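Local coordinates for GDP-L-fucose synthase (Campylobacter jejuni subsp. jejuni serotype O:2, PDB 7M13), which probably acts as an NADP-dependent epimerase and reductase of GDP-linked sugars, making GDP-D-glycero-L-gluco-heptose for the capsular polysaccharide, at residues N48-A51 against V52-F56; F55-E58 against E59-E62; I95-S98 against F99-N102; A148-C151 against E152-I156. One frame throughout, in Å; residues are numbered along the deposited sequence.

Interaction 1 of 4, residues N48-A51 against V52-F56; sequences NQQA and VAKFF
Val52 closes the first full turn of helix 49-59 by donating its N-H to Asn48 O at 3.0 Å, with a nearly straight N-H...O angle of 161°. Asn48 sits at the N-cap, and its side chain works alongside its carbonyl: OD1 accepts from Ala51 N at 2.8 Å, the donor lying in the carbonyl plane of the side-chain amide. One residue thus meets two of the N-H groups of the first turn. CG2 of Val52 packs on Asn48 O at 3.3 Å; it is placed beside its own backbone N because CG1 takes the position anti to it (chi1 174°).

The next bonds continue the i to i+4 ladder. Ala53 N reaches Gln49 O at 2.9 Å, Lys54 N reaches Gln50 O, and Phe55 N reaches Ala51 O. On the outer side Gln50 and Lys54 run side by side in the same direction, both extended beyond CG, until Gln50 NE2 and Lys54 NZ are 3.5 Å apart, two nitrogen donors that approach without bonding to each other. Lower down, Lys54 CG lies 3.5 Å from Gln50 O, so the first methylenes of the lysine lie against that carbonyl oxygen.

The start of the helix also faces the dimer partner: Gln50 packs on Gln50 of the second subunit. Leu46, an NADPH-binding residue, lies close to Val52 just before the helix. In the Rossmann-type domain, Ala53 and Phe56 rest on Asn97 of helix 80-100, while Phe55 turns to Tyr12 on strand 11-14.

Interaction 2 of 4, residues F55-E58 against E59-E62; sequences FFKE and EKPE
Phe55 O accepts the amide of Glu59 at 2.9 Å, and this bond belongs to the last turn of helix 49-59, where the chain leaves the helix and heads for strand 63-66 of the Rossmann-type sheet. Lys60 N follows with a 2.9 Å bond to Phe56 O, more bent at 145°. Lys60 is also the first residue to abandon helical angles, its phi being positive (47°), and this redirects the chain into Pro61.

The Glu59 side chain turns back across the Phe55 ring at about a right angle. Glu59 CB lies over one face, and Glu59 CG comes within 3.6 Å of Phe55 CE1; the carboxylate is then engaged outside the turn, where OE1 forms a salt bridge with Lys10. Water 2 donates to Glu58 OE2 and, weakly, to Glu59 OE2, and so could ease the proximity of these two acids.

On the other flank Lys57 and Lys60 lie alongside each other and point the same way. Their like-charged NZ atoms are 4.1 Å apart, but Lys60 NZ is hydrogen-bonded to Asn101 OD1, which probably offsets part of the repulsion. A bend at chi2 (-69°) folds the Lys60 chain back over the helix end, bringing its CE within 3.5 Å of Lys57 O.

Pro61 meets the Phe56 side chain nearly at a right angle, with Pro61 CG 3.6 Å from Phe56 CE1.

Interaction 3 of 4, residues I95-S98 against F99-N102; sequences IHNS and FLNN
A Schellman motif ends helix 80-100, the helix of the beta-alpha-beta unit that links strands 63-66 and 105-111. Asn102, with positive phi, is its C-prime residue: its amide turns back to Phe99 O, and Val103 N to Ser98 O. The preceding bonds are regular, Phe99 N to Ile95 O and Leu100 N to His96 O, the latter at 2.9 Å.

Asn97 O is the acceptor that the unwinding turn shares out. Asn101 ND2 binds it at 2.9 Å, with the oxygen only 3° out of the side-chain amide plane, whereas Asn101 N makes just a weak bond to it. That backbone N-H also reaches Ser98 O at 3.3 Å, from above the carbonyl plane. Having CG beside its own backbone N (chi1 -69°) lets the Asn101 amide fold back onto the helix. Water 3 closes a ring by donating to Asn97 OD1 and accepting from Asn101 ND2, while Asn97 ND2 is hydrogen-bonded to Asn93 O in the preceding turn and OD1 of Asn101 takes Lys60 NZ.

Along the other side, the His96 imidazole meets Leu100 CD1 3.4 Å from NE2. The Phe99 ring lies oblique to it, centroids 5.9 Å apart and planes at 47°. His96 ND1 is hydrogen-bonded to Tyr154 OH, and the imidazole stacks with Tyr85 of the second subunit.

Backbone and side chain of Asn101 thus both serve carbonyls of the last turn as regular helical pairing fails. Its bonds through ND2 and OD1 to different partners fix the orientation of the amide.

Interaction 4 of 4, residues A148-C151 against E152-I156; sequences AIMC and ESYNI
Ser153 grips Ile149 O twice, through its backbone N and its OG, each at 2.7 Å. The two donors arrive from opposite faces of the carbonyl plane, and the hydroxyl stands 40° out of it. OG can return to the preceding turn because it lies beside its own backbone N (chi1 -60°), so that the hydroxyl of this buried serine donates to a main-chain oxygen. Ordinary helical bonds surround the pair: Glu152 N to Ala148 O at 3.1 Å and Asn155 N to Cys151 O at 3.0 Å.

The second kind of contact is Met-aromatic. Met150, bent at chi2 and chi3, runs alongside Tyr154, placing SD 5.3 Å from the ring centroid and 81° off the normal, hence at the ring edge. Its CE packs 3.9 Å from Tyr154 CE1. Met150 O also lies at that ring's edge, 3.1 Å from CD1.

Polar ends are tied beyond the helix, Glu152 OE2 to Thr275, Tyr154 OH to His96 ND1, and Asn155 to Thr160 and Phe162 O. Within the fold, helix 138-158 sets Cys151 against strand 162-171 and Met150 against helix 80-100, while Ile149 and Ser153 face the second subunit.

Following the chain, interaction 1 opens helix 49-59 and interaction 2 ends it, sharing Phe55 and Phe56 and leading into strand 63-66. Interaction 3 comes next, at the end of helix 80-100 before strand 105-111, and interaction 4 lies on helix 138-158 ahead of strand 162-171. Each is a local helical contact, so none encloses another; they run in series, with overlap between the first two. Helix 80-100 is the middle element: its residues 95-102 pack against Ala53 and Phe56 on one side and against Met150, Cys151 and Tyr154 on another. Interactions 1 and 4 do not touch, about 9 Å separating their nearest atoms, yet both reach the second subunit.

Interaction 1 of 4, residues N48-A51 against V52-F56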
loop_
_atom_site.group_PDB
_atom_site.type_symbol
_atom_site.label_atom_id
_atom_site.label_comp_id
_atom_site.label_asym_id
_atom_site.label_seq_id
_atom_site.Cartn_x
_atom_site.Cartn_y
_atom_site.Cartn_z
ATOM N N ASN B 48 -16.916 5.748 -1.847
ATOM C CA ASN B 48 -17.647 6.210 -0.656
ATOM C C ASN B 48 -17.927 5.023 0.264
ATOM O O ASN B 48 -18.769 4.174 -0.064
ATOM C CB ASN B 48 -18.909 6.970 -1.081
ATOM C CG ASN B 48 -19.634 7.578 0.107
ATOM O OD1 ASN B 48 -20.428 6.904 0.724
ATOM N ND2 ASN B 48 -19.242 8.784 0.524
ATOM N N GLN B 49 -17.227 4.966 1.378
ATOM C CA GLN B 49 -17.333 3.883 2.352
ATOM C C GLN B 49 -18.771 3.703 2.826
ATOM O O GLN B 49 -19.257 2.586 2.843
ATOM C CB GLN B 49 -16.376 4.187 3.490
ATOM C CG GLN B 49 -16.491 3.167 4.589
ATOM C CD GLN B 49 -15.626 3.532 5.762
ATOM O OE1 GLN B 49 -14.714 2.801 6.160
ATOM N NE2 GLN B 49 -15.939 4.655 6.329
ATOM N N GLN B 50 -19.465 4.798 3.147
ATOM C CA GLN B 50 -20.851 4.710 3.650
ATOM C C GLN B 50 -21.729 4.020 2.598
ATOM O O GLN B 50 -22.488 3.128 2.972
ATOM C CB GLN B 50 -21.351 6.105 4.007
ATOM C CG GLN B 50 -22.776 6.110 4.533
ATOM C CD GLN B 50 -23.291 7.508 4.793
ATOM O OE1 GLN B 50 -22.691 8.524 4.437
ATOM N NE2 GLN B 50 -24.438 7.558 5.440
ATOM N N ALA B 51 -21.636 4.442 1.353
ATOM C CA ALA B 51 -22.524 3.867 0.310
ATOM C C ALA B 51 -22.184 2.382 0.110
ATOM O O ALA B 51 -23.071 1.530 -0.141
ATOM C CB ALA B 51 -22.387 4.635 -0.965
ATOM N N VAL B 52 -20.897 2.032 0.117
ATOM C CA VAL B 52 -20.493 0.628 -0.119
ATOM C C VAL B 52 -20.942 -0.254 1.051
ATOM O O VAL B 52 -21.483 -1.350 0.821
ATOM C CB VAL B 52 -18.988 0.523 -0.397
ATOM C CG1 VAL B 52 -18.596 -0.940 -0.478
ATOM C CG2 VAL B 52 -18.645 1.248 -1.673
ATOM N N ALA B 53 -20.796 0.214 2.289
ATOM C CA ALA B 53 -21.237 -0.547 3.450
ATOM C C ALA B 53 -22.755 -0.779 3.349
ATOM O O ALA B 53 -23.207 -1.891 3.602
ATOM C CB ALA B 53 -20.810 0.207 4.681
ATOM N N LYS B 54 -23.512 0.250 2.989
ATOM C CA LYS B 54 -24.987 0.122 2.868
ATOM C C LYS B 54 -25.346 -0.893 1.783
ATOM O O LYS B 54 -26.263 -1.715 1.982
ATOM C CB LYS B 54 -25.622 1.462 2.492
ATOM C CG LYS B 54 -25.838 2.430 3.635
ATOM C CD LYS B 54 -26.607 3.640 3.174
ATOM C CE LYS B 54 -26.873 4.642 4.277
ATOM N NZ LYS B 54 -27.093 5.993 3.707
ATOM N N PHE B 55 -24.663 -0.844 0.642
ATOM C CA PHE B 55 -24.912 -1.783 -0.476
ATOM C C PHE B 55 -24.730 -3.227 -0.005
ATOM O O PHE B 55 -25.555 -4.111 -0.298
ATOM C CB PHE B 55 -23.996 -1.492 -1.666
ATOM C CG PHE B 55 -23.907 -2.602 -2.672
ATOM C CD1 PHE B 55 -24.941 -2.808 -3.571
ATOM C CD2 PHE B 55 -22.855 -3.504 -2.641
ATOM C CE1 PHE B 55 -24.879 -3.827 -4.502
ATOM C CE2 PHE B 55 -22.822 -4.561 -3.534
ATOM C CZ PHE B 55 -23.836 -4.730 -4.449
ATOM N N PHE B 56 -23.608 -3.537 0.648
ATOM C CA PHE B 56 -23.329 -4.917 1.088
ATOM C C PHE B 56 -24.354 -5.387 2.111
ATOM O O PHE B 56 -24.811 -6.540 2.030
ATOM C CB PHE B 56 -21.895 -5.062 1.595
ATOM C CG PHE B 56 -20.925 -5.355 0.481
ATOM C CD1 PHE B 56 -20.689 -6.656 0.076
ATOM C CD2 PHE B 56 -20.269 -4.336 -0.187
ATOM C CE1 PHE B 56 -19.845 -6.906 -0.993
ATOM C CE2 PHE B 56 -19.386 -4.583 -1.217
ATOM C CZ PHE B 56 -19.195 -5.882 -1.625
#

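Interaction 2 of 4, residues F55-E58 against E59-E62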
loop_
_atom_site.group_PDB
_atom_site.type_symbol
_atom_site.label_atom_id
_atom_site.label_comp_id
_atom_site.label_asym_id
_atom_site.label_seq_id
_atom_site.Cartn_x
_atom_site.Cartn_y
_atom_site.Cartn_z
ATOM N N PHE B 55 -24.663 -0.844 0.642
ATOM C CA PHE B 55 -24.912 -1.783 -0.476
ATOM C C PHE B 55 -24.730 -3.227 -0.005
ATOM O O PHE B 55 -25.555 -4.111 -0.298
ATOM C CB PHE B 55 -23.996 -1.492 -1.666
ATOM C CG PHE B 55 -23.907 -2.602 -2.672
ATOM C CD1 PHE B 55 -24.941 -2.808 -3.571
ATOM C CD2 PHE B 55 -22.855 -3.504 -2.641
ATOM C CE1 PHE B 55 -24.879 -3.827 -4.502
ATOM C CE2 PHE B 55 -22.822 -4.561 -3.534
ATOM C CZ PHE B 55 -23.836 -4.730 -4.449
ATOM N N PHE B 56 -23.608 -3.537 0.648
ATOM C CA PHE B 56 -23.329 -4.917 1.088
ATOM C C PHE B 56 -24.354 -5.387 2.111
ATOM O O PHE B 56 -24.811 -6.540 2.030
ATOM C CB PHE B 56 -21.895 -5.062 1.595
ATOM C CG PHE B 56 -20.925 -5.355 0.481
ATOM C CD1 PHE B 56 -20.689 -6.656 0.076
ATOM C CD2 PHE B 56 -20.269 -4.336 -0.187
ATOM C CE1 PHE B 56 -19.845 -6.906 -0.993
ATOM C CE2 PHE B 56 -19.386 -4.583 -1.217
ATOM C CZ PHE B 56 -19.195 -5.882 -1.625
ATOM N N LYS B 57 -24.761 -4.503 3.024
ATOM C CA LYS B 57 -25.743 -4.872 4.076
ATOM C C LYS B 57 -27.117 -5.098 3.429
ATOM O O LYS B 57 -27.833 -6.028 3.867
ATOM C CB LYS B 57 -25.762 -3.778 5.156
ATOM C CG LYS B 57 -26.253 -4.225 6.534
ATOM C CD LYS B 57 -25.403 -5.300 7.201
ATOM C CE LYS B 57 -24.000 -4.880 7.603
ATOM N NZ LYS B 57 -23.358 -5.878 8.498
ATOM N N GLU B 58 -27.463 -4.341 2.378
ATOM C CA GLU B 58 -28.794 -4.484 1.711
ATOM C C GLU B 58 -28.814 -5.718 0.792
ATOM O O GLU B 58 -29.824 -6.467 0.752
ATOM C CB GLU B 58 -29.128 -3.208 0.938
ATOM C CG GLU B 58 -30.367 -3.285 0.045
ATOM C CD GLU B 58 -31.681 -3.544 0.761
ATOM O OE1 GLU B 58 -31.711 -3.458 2.006
ATOM O OE2 GLU B 58 -32.652 -3.894 0.035
ATOM N N GLU B 59 -27.769 -5.902 -0.012
ATOM C CA GLU B 59 -27.816 -6.862 -1.142
ATOM C C GLU B 59 -27.192 -8.206 -0.742
ATOM O O GLU B 59 -27.564 -9.228 -1.365
ATOM C CB GLU B 59 -27.125 -6.285 -2.368
ATOM C CG GLU B 59 -27.839 -5.087 -2.941
ATOM C CD GLU B 59 -29.102 -5.416 -3.722
ATOM O OE1 GLU B 59 -29.299 -6.586 -4.057
ATOM O OE2 GLU B 59 -29.885 -4.471 -3.973
ATOM N N LYS B 60 -26.264 -8.241 0.224
ATOM C CA LYS B 60 -25.645 -9.499 0.721
ATOM C C LYS B 60 -25.219 -10.391 -0.453
ATOM O O LYS B 60 -25.544 -11.586 -0.472
ATOM C CB LYS B 60 -26.609 -10.233 1.650
ATOM C CG LYS B 60 -27.011 -9.477 2.910
ATOM C CD LYS B 60 -25.862 -9.323 3.873
ATOM C CE LYS B 60 -26.313 -8.838 5.234
ATOM N NZ LYS B 60 -25.181 -8.756 6.191
ATOM N N PRO B 61 -24.397 -9.893 -1.413
ATOM C CA PRO B 61 -23.881 -10.767 -2.459
ATOM C C PRO B 61 -23.066 -11.926 -1.877
ATOM O O PRO B 61 -22.420 -11.817 -0.844
ATOM C CB PRO B 61 -23.036 -9.838 -3.338
ATOM C CG PRO B 61 -22.579 -8.760 -2.391
ATOM C CD PRO B 61 -23.731 -8.577 -1.424
ATOM N N GLU B 62 -23.092 -13.071 -2.559
ATOM C CA GLU B 62 -22.381 -14.285 -2.125
ATOM C C GLU B 62 -20.995 -14.362 -2.770
ATOM O O GLU B 62 -20.119 -14.899 -2.154
ATOM C CB GLU B 62 -23.200 -15.509 -2.539
ATOM C CG GLU B 62 -24.523 -15.626 -1.787
ATOM C CD GLU B 62 -25.302 -16.846 -2.236
ATOM O OE1 GLU B 62 -24.916 -17.979 -1.834
ATOM O OE2 GLU B 62 -26.251 -16.650 -3.015
HETATM O O HOH W 1 -30.801 -8.810 -0.252
HETATM O O HOH W 2 -32.417 -5.179 -2.501
#

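Interaction 3 of 4, residues I95-S98 against F99-N102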
loop_
_atom_site.group_PDB
_atom_site.type_symbol
_atom_site.label_atom_id
_atom_site.label_comp_id
_atom_site.label_asym_id
_atom_site.label_seq_id
_atom_site.Cartn_x
_atom_site.Cartn_y
_atom_site.Cartn_z
ATOM N N ILE B 95 -13.405 -4.926 -0.381
ATOM C CA ILE B 95 -12.819 -6.117 0.264
ATOM C C ILE B 95 -13.300 -6.176 1.724
ATOM O O ILE B 95 -13.755 -7.227 2.193
ATOM C CB ILE B 95 -11.294 -6.137 0.143
ATOM C CG1 ILE B 95 -10.874 -6.328 -1.309
ATOM C CG2 ILE B 95 -10.729 -7.226 1.039
ATOM C CD1 ILE B 95 -9.415 -6.014 -1.565
ATOM N N HIS B 96 -13.208 -5.071 2.466
ATOM C CA HIS B 96 -13.584 -5.103 3.891
ATOM C C HIS B 96 -15.091 -5.373 4.031
ATOM O O HIS B 96 -15.456 -6.157 4.920
ATOM C CB HIS B 96 -13.181 -3.809 4.605
ATOM C CG HIS B 96 -13.504 -3.854 6.043
ATOM N ND1 HIS B 96 -12.778 -4.644 6.873
ATOM C CD2 HIS B 96 -14.455 -3.246 6.790
ATOM C CE1 HIS B 96 -13.259 -4.523 8.108
ATOM N NE2 HIS B 96 -14.275 -3.671 8.086
ATOM N N ASN B 97 -15.928 -4.703 3.238
ATOM C CA ASN B 97 -17.398 -4.895 3.361
ATOM C C ASN B 97 -17.811 -6.269 2.844
ATOM O O ASN B 97 -18.758 -6.829 3.380
ATOM C CB ASN B 97 -18.187 -3.728 2.785
ATOM C CG ASN B 97 -18.036 -2.542 3.712
ATOM O OD1 ASN B 97 -18.620 -2.553 4.810
ATOM N ND2 ASN B 97 -17.135 -1.621 3.385
ATOM N N SER B 98 -17.013 -6.913 1.996
ATOM C CA SER B 98 -17.248 -8.324 1.602
ATOM C C SER B 98 -17.015 -9.205 2.826
ATOM O O SER B 98 -17.850 -10.043 3.129
ATOM C CB SER B 98 -16.355 -8.739 0.460
ATOM O OG SER B 98 -16.707 -8.100 -0.742
ATOM N N PHE B 99 -15.903 -9.010 3.519
ATOM C CA PHE B 99 -15.591 -9.740 4.761
ATOM C C PHE B 99 -16.720 -9.505 5.777
ATOM O O PHE B 99 -17.170 -10.503 6.413
ATOM C CB PHE B 99 -14.222 -9.311 5.310
ATOM C CG PHE B 99 -14.063 -9.571 6.781
ATOM C CD1 PHE B 99 -13.911 -10.853 7.268
ATOM C CD2 PHE B 99 -14.124 -8.503 7.663
ATOM C CE1 PHE B 99 -13.795 -11.085 8.628
ATOM C CE2 PHE B 99 -13.976 -8.727 9.019
ATOM C CZ PHE B 99 -13.824 -10.006 9.491
ATOM N N LEU B 100 -17.145 -8.253 5.981
ATOM C CA LEU B 100 -18.094 -7.956 7.076
ATOM C C LEU B 100 -19.431 -8.646 6.798
ATOM O O LEU B 100 -20.185 -8.915 7.777
ATOM C CB LEU B 100 -18.305 -6.448 7.216
ATOM C CG LEU B 100 -17.223 -5.658 7.932
ATOM C CD1 LEU B 100 -17.606 -4.184 7.977
ATOM C CD2 LEU B 100 -16.996 -6.210 9.345
ATOM N N ASN B 101 -19.755 -8.875 5.535
ATOM C CA ASN B 101 -21.089 -9.376 5.101
ATOM C C ASN B 101 -20.982 -10.808 4.575
ATOM O O ASN B 101 -21.924 -11.275 3.920
ATOM C CB ASN B 101 -21.723 -8.406 4.119
ATOM C CG ASN B 101 -22.124 -7.111 4.792
ATOM O OD1 ASN B 101 -23.183 -7.000 5.442
ATOM N ND2 ASN B 101 -21.231 -6.141 4.758
ATOM N N ASN B 102 -19.916 -11.526 4.919
ATOM C CA ASN B 102 -19.817 -12.997 4.777
ATOM C C ASN B 102 -19.894 -13.408 3.313
ATOM O O ASN B 102 -20.475 -14.439 2.958
ATOM C CB ASN B 102 -20.872 -13.679 5.660
ATOM C CG ASN B 102 -20.655 -13.278 7.103
ATOM O OD1 ASN B 102 -19.625 -13.620 7.678
ATOM N ND2 ASN B 102 -21.552 -12.474 7.650
HETATM O O HOH W 3 -21.379 -3.358 5.375
#

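Interaction 4 of 4, residues A148-C151 against E152-I156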
loop_
_atom_site.group_PDB
_atom_site.type_symbol
_atom_site.label_atom_id
_atom_site.label_comp_id
_atom_site.label_asym_id
_atom_site.label_seq_id
_atom_site.Cartn_x
_atom_site.Cartn_y
_atom_site.Cartn_z
ATOM N N ALA B 148 -3.572 -6.600 -3.521
ATOM C CA ALA B 148 -3.159 -8.009 -3.427
ATOM C C ALA B 148 -2.886 -8.389 -1.978
ATOM O O ALA B 148 -3.279 -9.465 -1.510
ATOM C CB ALA B 148 -1.952 -8.253 -4.282
ATOM N N ILE B 149 -2.179 -7.523 -1.273
ATOM C CA ILE B 149 -1.791 -7.814 0.129
ATOM C C ILE B 149 -3.041 -7.799 1.019
ATOM O O ILE B 149 -3.160 -8.632 1.963
ATOM C CB ILE B 149 -0.654 -6.868 0.577
ATOM C CG1 ILE B 149 0.620 -7.132 -0.242
ATOM C CG2 ILE B 149 -0.440 -6.997 2.083
ATOM C CD1 ILE B 149 1.809 -6.245 0.090
ATOM N N MET B 150 -4.002 -6.943 0.659
ATOM C CA MET B 150 -5.290 -6.844 1.395
ATOM C C MET B 150 -6.039 -8.179 1.277
ATOM O O MET B 150 -6.565 -8.649 2.304
ATOM C CB MET B 150 -6.162 -5.721 0.825
ATOM C CG MET B 150 -5.939 -4.382 1.501
ATOM S SD MET B 150 -6.890 -4.212 3.034
ATOM C CE MET B 150 -8.556 -4.131 2.380
ATOM N N CYS B 151 -6.081 -8.762 0.071
ATOM C CA CYS B 151 -6.770 -10.046 -0.138
ATOM C C CYS B 151 -6.069 -11.117 0.699
ATOM O O CYS B 151 -6.707 -11.873 1.446
ATOM C CB CYS B 151 -6.767 -10.468 -1.600
ATOM S SG CYS B 151 -7.871 -9.491 -2.652
ATOM N N GLU B 152 -4.751 -11.235 0.551
ATOM C CA GLU B 152 -3.998 -12.312 1.202
ATOM C C GLU B 152 -4.119 -12.144 2.712
ATOM O O GLU B 152 -4.208 -13.171 3.464
ATOM C CB GLU B 152 -2.546 -12.248 0.758
ATOM C CG GLU B 152 -1.660 -13.276 1.407
ATOM C CD GLU B 152 -0.239 -13.087 0.935
ATOM O OE1 GLU B 152 0.454 -12.138 1.438
ATOM O OE2 GLU B 152 0.160 -13.869 0.027
ATOM N N SER B 153 -4.023 -10.913 3.211
ATOM C CA SER B 153 -4.011 -10.690 4.684
ATOM C C SER B 153 -5.369 -11.071 5.299
ATOM O O SER B 153 -5.415 -11.640 6.394
ATOM C CB SER B 153 -3.658 -9.268 4.995
ATOM O OG SER B 153 -2.368 -8.948 4.476
ATOM N N TYR B 154 -6.471 -10.784 4.621
ATOM C CA TYR B 154 -7.827 -11.226 5.048
ATOM C C TYR B 154 -7.876 -12.759 5.043
ATOM O O TYR B 154 -8.397 -13.397 5.990
ATOM C CB TYR B 154 -8.927 -10.588 4.201
ATOM C CG TYR B 154 -9.352 -9.249 4.750
ATOM C CD1 TYR B 154 -8.613 -8.113 4.516
ATOM C CD2 TYR B 154 -10.383 -9.157 5.675
ATOM C CE1 TYR B 154 -8.974 -6.896 5.070
ATOM C CE2 TYR B 154 -10.743 -7.950 6.245
ATOM C CZ TYR B 154 -10.021 -6.810 5.961
ATOM O OH TYR B 154 -10.316 -5.589 6.540
ATOM N N ASN B 155 -7.290 -13.375 4.027
ATOM C CA ASN B 155 -7.328 -14.850 3.921
ATOM C C ASN B 155 -6.602 -15.446 5.139
ATOM O O ASN B 155 -7.045 -16.446 5.726
ATOM C CB ASN B 155 -6.672 -15.296 2.623
ATOM C CG ASN B 155 -7.456 -14.879 1.381
ATOM O OD1 ASN B 155 -8.626 -14.446 1.450
ATOM N ND2 ASN B 155 -6.802 -14.989 0.240
ATOM N N ILE B 156 -5.473 -14.856 5.514
ATOM C CA ILE B 156 -4.655 -15.400 6.617
ATOM C C ILE B 156 -5.333 -15.108 7.955
ATOM O O ILE B 156 -5.440 -16.023 8.799
ATOM C CB ILE B 156 -3.233 -14.834 6.556
ATOM C CG1 ILE B 156 -2.502 -15.336 5.311
ATOM C CG2 ILE B 156 -2.464 -15.172 7.831
ATOM C CD1 ILE B 156 -1.197 -14.650 5.039
#